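Local coordinates for protein arsenite methyltransferase (Chlamydomonas reinhardtii, PDB 5EVJ) that probably transfers methyl groups from S-adenosylmethionine to trivalent arsenic, converting arsenite in steps to mono-, di- and trimethylated products, at residues A[150-154]-A[180-185]; A[153-159]-A[186-190]; A[279-285]-A[320-324]. The protein carries 15 engineered substitutions. Numbering follows the deposited sequence.

Following the chain from the N terminus, the loop after strand 143-147 supplies the first half of both contact 1 and contact 2. Starting from overlapping parts of it, each closes a loop that runs through strand 163-169, with 25 and 26 residues between the segments. Residues 150-154 meet residues 180-185, from near the start of helix 178-188 through its middle; residues 153-159 take its last turn. The two share Leu-153 and Asp-154, lie about 7 Å apart centre to centre, and fasten one helix of the methyltransferase domain to one loop. Contact 3 follows in series, its centre about 26 Å from each of theirs; its separate loop of 34 residues joins the link after strand 266-274 to the start of helix 322-329.

Contact 1. Residues A[150-154]-A[180-185]; sequences IEYLD and RVLSEA. Engineered in segment 180-185: Ala-185 (natural residue Cys).
Arg-180 and Glu-184, one turn apart on helix 178-188, hold the irregular residues 150-154 through a charge network. Arg-180 (chi1 -124°, chi2 t, chi3 92°) turns its guanidinium onto the Glu-151 carbonyl, NE to O at 2.5 Å and NH2 to O at 2.9 Å. It forms a salt bridge with Asp-154, whose p rotamer holds the carboxylate beside it: Arg-180 NH2 lies 2.7 Å from OD1 (weak) and 3.0 Å from OD2. Glu-184 (m, m) bends so that OE2 accepts a hydrogen bond from Asp-154 N at 2.9 Å and stands 3.4 Å from Arg-180 NH2 (intrahelical salt bridge); its OE1 pairs with Arg-187. A water donates to Asp-154 OD2 (2.8 Å) and Glu-184 OE1 (3.0 Å). Ile-150 and Glu-151 have helix-like angles (-54/-21, -75/-14); Tyr-152 (-134/52, chi1 m) then departs, but its ring returns so that Arg-180 lies over one face, CD1 to NH2 3.0 Å. The CA atoms of Glu-151 and Val-181 are 4.4 Å apart, those of Leu-153 and Glu-184 6.2 Å. Beyond lies van der Waals packing: Ile-150 CG1 meets Val-181 CG2 at 4.2 Å, an apolar pair; Glu-151, its OE2 hydrogen-bonded to Ser-175 OG, lays CG 3.8 Å from Val-181 CG2; Leu-153 (m, t) brings CD1 4.2 Å from backbone N of the engineered Ala-185. Ile-150, Leu-153 and Val-181 continue onto Leu-90 of the Rossmann-like sheet. Asp-154 OD1 and Glu-184 OE2 are 3.3 Å apart, like charges that the positive guanidinium of Arg-180, whose NH2 is close to both, offsets.

Contact 2. Residues A[153-159]-A[186-190]; sequences LDRAGLE and YRVLA
Arg-187 reaches from the last turn of helix 178-188 into the loop 153-159 with a side chain that is extended at first (chi1 and chi2 t) and then bends (chi3 p, chi4 78°). The bend sets its guanidinium edge against the carbonyl of Leu-158, whose O accepts from NH2 at 2.8 Å and from NH1 at 2.9 Å. Asp-154 CB lies over one guanidinium face, 3.8 Å from Arg-187 NH1, while Asp-154 (chi1 p) gives its carboxylate to Arg-180. Arg-187 also forms salt bridges, with Glu-184 and Asp-160. CG1 of Val-188 (chi1 m) touches two leucines, 4.0 Å from Leu-153 CD1 and 4.1 Å from Leu-158 CB; both leucines are m, t. On the backbone, Leu-153 to Arg-155 have helical angles and Asp-154 to Gly-157 form a type I beta turn, Gly-157 N to Asp-154 O 2.8 Å; Leu-158 N then bonds to Leu-153 O at 2.9 Å. Gly-157, the last residue of the turn, has a positive phi (80/14), after which the chain extends through Leu-158 and Glu-159. The nearest CA pair is Glu-159 with Val-188, at 5.9 Å. From Leu-189 the chain leaves the helix for strand 189-190. Leu-153, Leu-158 and Val-188 all touch Leu-88, so a loop and a helix end close over strand 86-90, as in the alpha/beta Rossmann-like fold of S-adenosylmethionine-dependent methyltransferases.

Contact 3. Residues A[279-285]-A[320-324]; sequences QIEDLAE and VAGNT. Engineered in segment 279-285: Ala-284 (natural residue Cys). Engineered in segment 320-324: Ala-321 (natural residue Cys).
This is a polar loop-to-helix contact in the C-terminal part of the chain, where residues 279-285, an irregular link after strand 266-274, curve round the first turn of helix 322-329. Asn-323 (chi1 m, chi2 -2°) fills the curve and, as a backbone strand partner would, bonds to both N and O of one residue: Glu-281 N donates to Asn-323 OD1 at 2.8 Å, and Asn-323 ND2 donates to Glu-281 O at 2.9 Å. At the other end Gly-322 N, just after the N-cap position Ala-321, donates to Glu-285 O at 3.0 Å, since no carbonyl one turn earlier in the helix is available. One water donates to Leu-283 O (2.9 Å), accepts from Glu-285 N (2.9 Å) and weakly from Asn-323 N (3.1 Å). The CA atoms of Ile-280 and Asn-323 are 5.4 Å apart, as are those of Ala-284 and Ala-321. These two engineered alanines, naturally cysteines, meet CB to CB at 3.9 Å. Outside the two segments, Asn-323 ND2 also bonds to Asp-241 and Glu-281 OE1 to Tyr-287, while Ala-284 pairs by backbone with Phe-350 and Thr-324 packs on strand 310-313, so the helix start lies between this loop and that strand.

Contact 1. Residues A[150-154]-A[180-185]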
loop_
_atom_site.group_PDB
_atom_site.type_symbol
_atom_site.label_atom_id
_atom_site.label_comp_id
_atom_site.label_asym_id
_atom_site.label_seq_id
_atom_site.Cartn_x
_atom_site.Cartn_y
_atom_site.Cartn_z
ATOM N N ILE A 150 14.887 3.317 4.344
ATOM C CA ILE A 150 13.458 3.612 4.360
ATOM C C ILE A 150 13.007 4.410 5.554
ATOM O O ILE A 150 12.036 5.154 5.405
ATOM C CB ILE A 150 12.571 2.420 4.013
ATOM C CG1 ILE A 150 12.738 1.283 5.028
ATOM C CG2 ILE A 150 12.839 1.932 2.569
ATOM C CD1 ILE A 150 11.856 0.132 4.624
ATOM N N GLU A 151 13.785 4.398 6.662
ATOM C CA GLU A 151 13.481 5.214 7.883
ATOM C C GLU A 151 13.786 6.677 7.728
ATOM O O GLU A 151 13.399 7.474 8.598
ATOM C CB GLU A 151 14.279 4.744 9.128
ATOM C CG GLU A 151 14.017 3.277 9.587
ATOM C CD GLU A 151 14.453 2.236 8.576
ATOM O OE1 GLU A 151 15.265 2.549 7.684
ATOM O OE2 GLU A 151 14.014 1.070 8.655
ATOM N N TYR A 152 14.532 7.048 6.675
ATOM C CA TYR A 152 15.142 8.409 6.586
ATOM C C TYR A 152 14.949 9.054 5.225
ATOM O O TYR A 152 15.884 9.572 4.606
ATOM C CB TYR A 152 16.635 8.422 7.019
ATOM C CG TYR A 152 16.786 8.256 8.525
ATOM C CD1 TYR A 152 16.606 9.367 9.385
ATOM C CD2 TYR A 152 17.047 7.025 9.074
ATOM C CE1 TYR A 152 16.656 9.212 10.754
ATOM C CE2 TYR A 152 17.150 6.843 10.460
ATOM C CZ TYR A 152 16.941 7.938 11.290
ATOM O OH TYR A 152 17.030 7.810 12.677
ATOM N N LEU A 153 13.704 9.091 4.779
ATOM C CA LEU A 153 13.442 9.642 3.478
ATOM C C LEU A 153 13.975 11.045 3.383
ATOM O O LEU A 153 14.334 11.461 2.300
ATOM C CB LEU A 153 11.950 9.580 3.170
ATOM C CG LEU A 153 11.363 8.159 3.213
ATOM C CD1 LEU A 153 9.939 8.146 2.696
ATOM C CD2 LEU A 153 12.210 7.178 2.438
ATOM N N ASP A 154 13.990 11.791 4.492
ATOM C CA ASP A 154 14.578 13.175 4.528
ATOM C C ASP A 154 16.083 13.072 4.159
ATOM O O ASP A 154 16.584 13.817 3.344
ATOM C CB ASP A 154 14.423 13.829 5.934
ATOM C CG ASP A 154 14.648 12.804 7.070
ATOM O OD1 ASP A 154 14.923 11.631 6.798
ATOM O OD2 ASP A 154 14.480 13.099 8.227
ATOM N N ARG A 180 9.140 5.533 12.324
ATOM C CA ARG A 180 9.765 6.502 11.423
ATOM C C ARG A 180 9.463 6.282 9.960
ATOM O O ARG A 180 9.193 7.237 9.264
ATOM C CB ARG A 180 11.287 6.678 11.629
ATOM C CG ARG A 180 11.558 8.162 11.879
ATOM C CD ARG A 180 13.015 8.604 11.976
ATOM N NE ARG A 180 13.311 8.961 10.618
ATOM C CZ ARG A 180 13.599 10.175 10.170
ATOM N NH1 ARG A 180 13.763 11.208 10.982
ATOM N NH2 ARG A 180 13.759 10.307 8.867
ATOM N N VAL A 181 9.483 5.041 9.511
ATOM C CA VAL A 181 9.115 4.741 8.136
ATOM C C VAL A 181 7.678 5.234 7.886
ATOM O O VAL A 181 7.415 5.940 6.924
ATOM C CB VAL A 181 9.137 3.213 7.915
ATOM C CG1 VAL A 181 8.698 2.852 6.493
ATOM C CG2 VAL A 181 10.467 2.638 8.302
ATOM N N LEU A 182 6.771 4.893 8.806
ATOM C CA LEU A 182 5.384 5.291 8.685
ATOM C C LEU A 182 5.284 6.793 8.656
ATOM O O LEU A 182 4.636 7.340 7.764
ATOM C CB LEU A 182 4.554 4.690 9.834
ATOM C CG LEU A 182 3.899 3.347 9.555
ATOM C CD1 LEU A 182 4.379 2.605 8.336
ATOM C CD2 LEU A 182 3.928 2.406 10.744
ATOM N N SER A 183 5.928 7.474 9.606
ATOM C CA SER A 183 5.773 8.936 9.646
ATOM C C SER A 183 6.446 9.638 8.448
ATOM O O SER A 183 5.970 10.702 7.980
ATOM C CB SER A 183 6.224 9.537 10.999
ATOM O OG SER A 183 7.618 9.402 11.231
ATOM N N GLU A 184 7.472 8.991 7.900
ATOM C CA GLU A 184 8.114 9.513 6.673
ATOM C C GLU A 184 7.225 9.367 5.445
ATOM O O GLU A 184 7.048 10.358 4.670
ATOM C CB GLU A 184 9.521 8.897 6.469
ATOM C CG GLU A 184 10.465 9.525 7.524
ATOM C CD GLU A 184 10.899 10.940 7.136
ATOM O OE1 GLU A 184 10.377 11.969 7.727
ATOM O OE2 GLU A 184 11.774 10.997 6.205
ATOM N N ALA A 185 6.661 8.153 5.257
ATOM C CA ALA A 185 5.587 7.921 4.258
ATOM C C ALA A 185 4.565 9.020 4.359
ATOM O O ALA A 185 4.285 9.740 3.378
ATOM C CB ALA A 185 4.918 6.576 4.464
HETATM O O HOH W 1 12.030 14.393 8.500
#

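Contact 2. Residues A[153-159]-A[186-190]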
loop_
_atom_site.group_PDB
_atom_site.type_symbol
_atom_site.label_atom_id
_atom_site.label_comp_id
_atom_site.label_asym_id
_atom_site.label_seq_id
_atom_site.Cartn_x
_atom_site.Cartn_y
_atom_site.Cartn_z
ATOM N N LEU A 153 13.704 9.091 4.779
ATOM C CA LEU A 153 13.442 9.642 3.478
ATOM C C LEU A 153 13.975 11.045 3.383
ATOM O O LEU A 153 14.334 11.461 2.300
ATOM C CB LEU A 153 11.950 9.580 3.170
ATOM C CG LEU A 153 11.363 8.159 3.213
ATOM C CD1 LEU A 153 9.939 8.146 2.696
ATOM C CD2 LEU A 153 12.210 7.178 2.438
ATOM N N ASP A 154 13.990 11.791 4.492
ATOM C CA ASP A 154 14.578 13.175 4.528
ATOM C C ASP A 154 16.083 13.072 4.159
ATOM O O ASP A 154 16.584 13.817 3.344
ATOM C CB ASP A 154 14.423 13.829 5.934
ATOM C CG ASP A 154 14.648 12.804 7.070
ATOM O OD1 ASP A 154 14.923 11.631 6.798
ATOM O OD2 ASP A 154 14.480 13.099 8.227
ATOM N N ARG A 155 16.772 12.091 4.709
ATOM C CA ARG A 155 18.208 11.943 4.367
ATOM C C ARG A 155 18.398 11.602 2.931
ATOM O O ARG A 155 19.298 12.112 2.331
ATOM C CB ARG A 155 18.941 10.978 5.285
ATOM C CG ARG A 155 19.063 11.615 6.656
ATOM C CD ARG A 155 19.893 10.724 7.542
ATOM N NE ARG A 155 19.724 11.092 8.943
ATOM C CZ ARG A 155 19.925 10.236 9.932
ATOM N NH1 ARG A 155 20.302 8.982 9.632
ATOM N NH2 ARG A 155 19.731 10.614 11.192
ATOM N N ALA A 156 17.483 10.822 2.364
ATOM C CA ALA A 156 17.495 10.545 0.941
ATOM C C ALA A 156 17.068 11.772 0.110
ATOM O O ALA A 156 16.987 11.666 -1.109
ATOM C CB ALA A 156 16.594 9.360 0.629
ATOM N N GLY A 157 16.804 12.922 0.736
ATOM C CA GLY A 157 16.431 14.115 -0.054
ATOM C C GLY A 157 14.969 14.167 -0.510
ATOM O O GLY A 157 14.621 14.969 -1.370
ATOM N N LEU A 158 14.092 13.327 0.065
ATOM C CA LEU A 158 12.672 13.331 -0.366
ATOM C C LEU A 158 11.833 14.337 0.398
ATOM O O LEU A 158 11.687 14.267 1.674
ATOM C CB LEU A 158 12.081 11.929 -0.332
ATOM C CG LEU A 158 12.897 10.881 -1.095
ATOM C CD1 LEU A 158 12.326 9.473 -0.975
ATOM C CD2 LEU A 158 13.123 11.253 -2.574
ATOM N N GLU A 159 11.271 15.259 -0.383
ATOM C CA GLU A 159 10.543 16.383 0.129
ATOM C C GLU A 159 9.092 16.020 0.541
ATOM O O GLU A 159 8.500 15.062 0.054
ATOM C CB GLU A 159 10.438 17.500 -0.942
ATOM C CG GLU A 159 11.699 17.911 -1.737
ATOM C CD GLU A 159 12.743 18.671 -0.895
ATOM O OE1 GLU A 159 12.439 19.171 0.227
ATOM O OE2 GLU A 159 13.913 18.781 -1.353
ATOM N N TYR A 186 4.106 9.241 5.582
ATOM C CA TYR A 186 3.101 10.258 5.819
ATOM C C TYR A 186 3.593 11.661 5.356
ATOM O O TYR A 186 2.793 12.459 4.797
ATOM C CB TYR A 186 2.646 10.284 7.283
ATOM C CG TYR A 186 1.444 11.150 7.468
ATOM C CD1 TYR A 186 1.556 12.566 7.698
ATOM C CD2 TYR A 186 0.170 10.597 7.357
ATOM C CE1 TYR A 186 0.421 13.375 7.867
ATOM C CE2 TYR A 186 -0.970 11.383 7.541
ATOM C CZ TYR A 186 -0.839 12.759 7.766
ATOM O OH TYR A 186 -2.015 13.479 7.893
ATOM N N ARG A 187 4.878 11.954 5.608
ATOM C CA ARG A 187 5.404 13.298 5.323
ATOM C C ARG A 187 5.545 13.483 3.815
ATOM O O ARG A 187 5.245 14.543 3.314
ATOM C CB ARG A 187 6.762 13.506 6.027
ATOM C CG ARG A 187 7.453 14.861 5.765
ATOM C CD ARG A 187 8.919 14.979 6.369
ATOM N NE ARG A 187 9.821 13.931 5.845
ATOM C CZ ARG A 187 10.386 13.978 4.634
ATOM N NH1 ARG A 187 11.166 12.989 4.207
ATOM N NH2 ARG A 187 10.189 15.032 3.850
ATOM N N VAL A 188 6.051 12.472 3.103
ATOM C CA VAL A 188 6.273 12.650 1.673
ATOM C C VAL A 188 4.989 12.524 0.788
ATOM O O VAL A 188 5.026 12.858 -0.425
ATOM C CB VAL A 188 7.370 11.697 1.144
ATOM C CG1 VAL A 188 8.709 11.844 1.952
ATOM C CG2 VAL A 188 6.854 10.275 1.079
ATOM N N LEU A 189 3.871 12.102 1.388
ATOM C CA LEU A 189 2.579 12.032 0.667
ATOM C C LEU A 189 1.969 13.405 0.526
ATOM O O LEU A 189 1.909 14.213 1.461
ATOM C CB LEU A 189 1.563 11.098 1.391
ATOM C CG LEU A 189 1.839 9.600 1.180
ATOM C CD1 LEU A 189 1.017 8.747 2.133
ATOM C CD2 LEU A 189 1.587 9.242 -0.298
ATOM N N ALA A 190 1.475 13.654 -0.662
ATOM C CA ALA A 190 0.683 14.815 -0.882
ATOM C C ALA A 190 -0.744 14.564 -0.366
ATOM O O ALA A 190 -1.200 13.462 -0.303
ATOM C CB ALA A 190 0.621 15.082 -2.382
#

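Contact 3. Residues A[279-285]-A[320-324]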
loop_
_atom_site.group_PDB
_atom_site.type_symbol
_atom_site.label_atom_id
_atom_site.label_comp_id
_atom_site.label_asym_id
_atom_site.label_seq_id
_atom_site.Cartn_x
_atom_site.Cartn_y
_atom_site.Cartn_z
ATOM N N GLN A 279 -9.620 15.184 7.713
ATOM C CA GLN A 279 -10.862 14.511 7.328
ATOM C C GLN A 279 -11.041 13.109 7.889
ATOM O O GLN A 279 -12.182 12.654 7.959
ATOM C CB GLN A 279 -10.951 14.389 5.780
ATOM C CG GLN A 279 -10.953 15.735 5.025
ATOM C CD GLN A 279 -12.297 16.468 5.200
ATOM O OE1 GLN A 279 -12.433 17.224 6.119
ATOM N NE2 GLN A 279 -13.325 16.150 4.381
ATOM N N ILE A 280 -9.949 12.399 8.215
ATOM C CA ILE A 280 -10.048 10.978 8.447
ATOM C C ILE A 280 -10.230 10.772 9.972
ATOM O O ILE A 280 -9.423 11.280 10.763
ATOM C CB ILE A 280 -8.825 10.160 7.922
ATOM C CG1 ILE A 280 -8.552 10.349 6.396
ATOM C CG2 ILE A 280 -9.029 8.679 8.184
ATOM C CD1 ILE A 280 -9.807 10.231 5.532
ATOM N N GLU A 281 -11.328 10.127 10.382
ATOM C CA GLU A 281 -11.732 10.096 11.828
ATOM C C GLU A 281 -11.574 8.709 12.314
ATOM O O GLU A 281 -11.382 7.806 11.508
ATOM C CB GLU A 281 -13.169 10.587 12.030
ATOM C CG GLU A 281 -13.305 12.060 11.678
ATOM C CD GLU A 281 -14.723 12.564 11.800
ATOM O OE1 GLU A 281 -15.459 12.527 10.798
ATOM O OE2 GLU A 281 -15.110 13.129 12.862
ATOM N N ASP A 282 -11.582 8.498 13.614
ATOM C CA ASP A 282 -11.400 7.126 14.102
ATOM C C ASP A 282 -12.698 6.418 14.315
ATOM O O ASP A 282 -12.709 5.411 14.956
ATOM C CB ASP A 282 -10.586 7.058 15.419
ATOM C CG ASP A 282 -11.185 7.919 16.569
ATOM O OD1 ASP A 282 -12.353 8.398 16.511
ATOM O OD2 ASP A 282 -10.474 8.093 17.619
ATOM N N LEU A 283 -13.797 6.923 13.790
ATOM C CA LEU A 283 -14.990 6.046 13.677
ATOM C C LEU A 283 -15.599 6.352 12.331
ATOM O O LEU A 283 -15.352 7.430 11.770
ATOM C CB LEU A 283 -16.035 6.347 14.779
ATOM C CG LEU A 283 -15.662 5.943 16.249
ATOM C CD1 LEU A 283 -16.728 6.506 17.200
ATOM C CD2 LEU A 283 -15.496 4.445 16.505
ATOM N N ALA A 284 -16.439 5.433 11.845
ATOM C CA ALA A 284 -17.305 5.704 10.739
ATOM C C ALA A 284 -18.356 6.704 11.223
ATOM O O ALA A 284 -19.160 6.367 12.100
ATOM C CB ALA A 284 -17.975 4.362 10.304
ATOM N N GLU A 285 -18.353 7.929 10.677
ATOM C CA GLU A 285 -19.214 9.015 11.118
ATOM C C GLU A 285 -20.151 9.325 9.984
ATOM O O GLU A 285 -19.761 9.304 8.798
ATOM C CB GLU A 285 -18.413 10.312 11.404
ATOM C CG GLU A 285 -17.428 10.218 12.580
ATOM C CD GLU A 285 -18.134 10.028 13.944
ATOM O OE1 GLU A 285 -19.410 10.038 13.998
ATOM O OE2 GLU A 285 -17.431 9.872 14.985
ATOM N N VAL A 320 -22.378 6.074 2.408
ATOM C CA VAL A 320 -21.066 5.921 2.976
ATOM C C VAL A 320 -20.823 6.820 4.148
ATOM O O VAL A 320 -21.497 7.888 4.324
ATOM C CB VAL A 320 -19.944 6.180 1.925
ATOM C CG1 VAL A 320 -19.945 5.082 0.876
ATOM C CG2 VAL A 320 -20.074 7.572 1.315
ATOM N N ALA A 321 -19.841 6.390 4.972
ATOM C CA ALA A 321 -19.348 7.282 6.043
ATOM C C ALA A 321 -18.393 8.385 5.491
ATOM O O ALA A 321 -17.923 8.280 4.357
ATOM C CB ALA A 321 -18.697 6.476 7.126
ATOM N N GLY A 322 -18.139 9.445 6.276
ATOM C CA GLY A 322 -17.119 10.512 5.970
ATOM C C GLY A 322 -15.806 9.954 5.439
ATOM O O GLY A 322 -15.259 10.421 4.391
ATOM N N ASN A 323 -15.347 8.892 6.075
ATOM C CA ASN A 323 -14.008 8.394 5.775
ATOM C C ASN A 323 -13.967 7.867 4.395
ATOM O O ASN A 323 -13.110 8.247 3.576
ATOM C CB ASN A 323 -13.522 7.308 6.770
ATOM C CG ASN A 323 -13.026 7.896 8.102
ATOM O OD1 ASN A 323 -12.999 9.133 8.303
ATOM N ND2 ASN A 323 -12.628 7.005 9.020
ATOM N N THR A 324 -14.869 6.939 4.142
ATOM C CA THR A 324 -14.971 6.299 2.869
ATOM C C THR A 324 -15.253 7.379 1.803
ATOM O O THR A 324 -14.663 7.309 0.738
ATOM C CB THR A 324 -16.155 5.299 2.899
ATOM O OG1 THR A 324 -15.777 4.195 3.752
ATOM C CG2 THR A 324 -16.407 4.798 1.461
HETATM O O HOH W 2 -15.135 11.016 8.794
HETATM O O HOH W 3 -15.942 8.387 9.053
#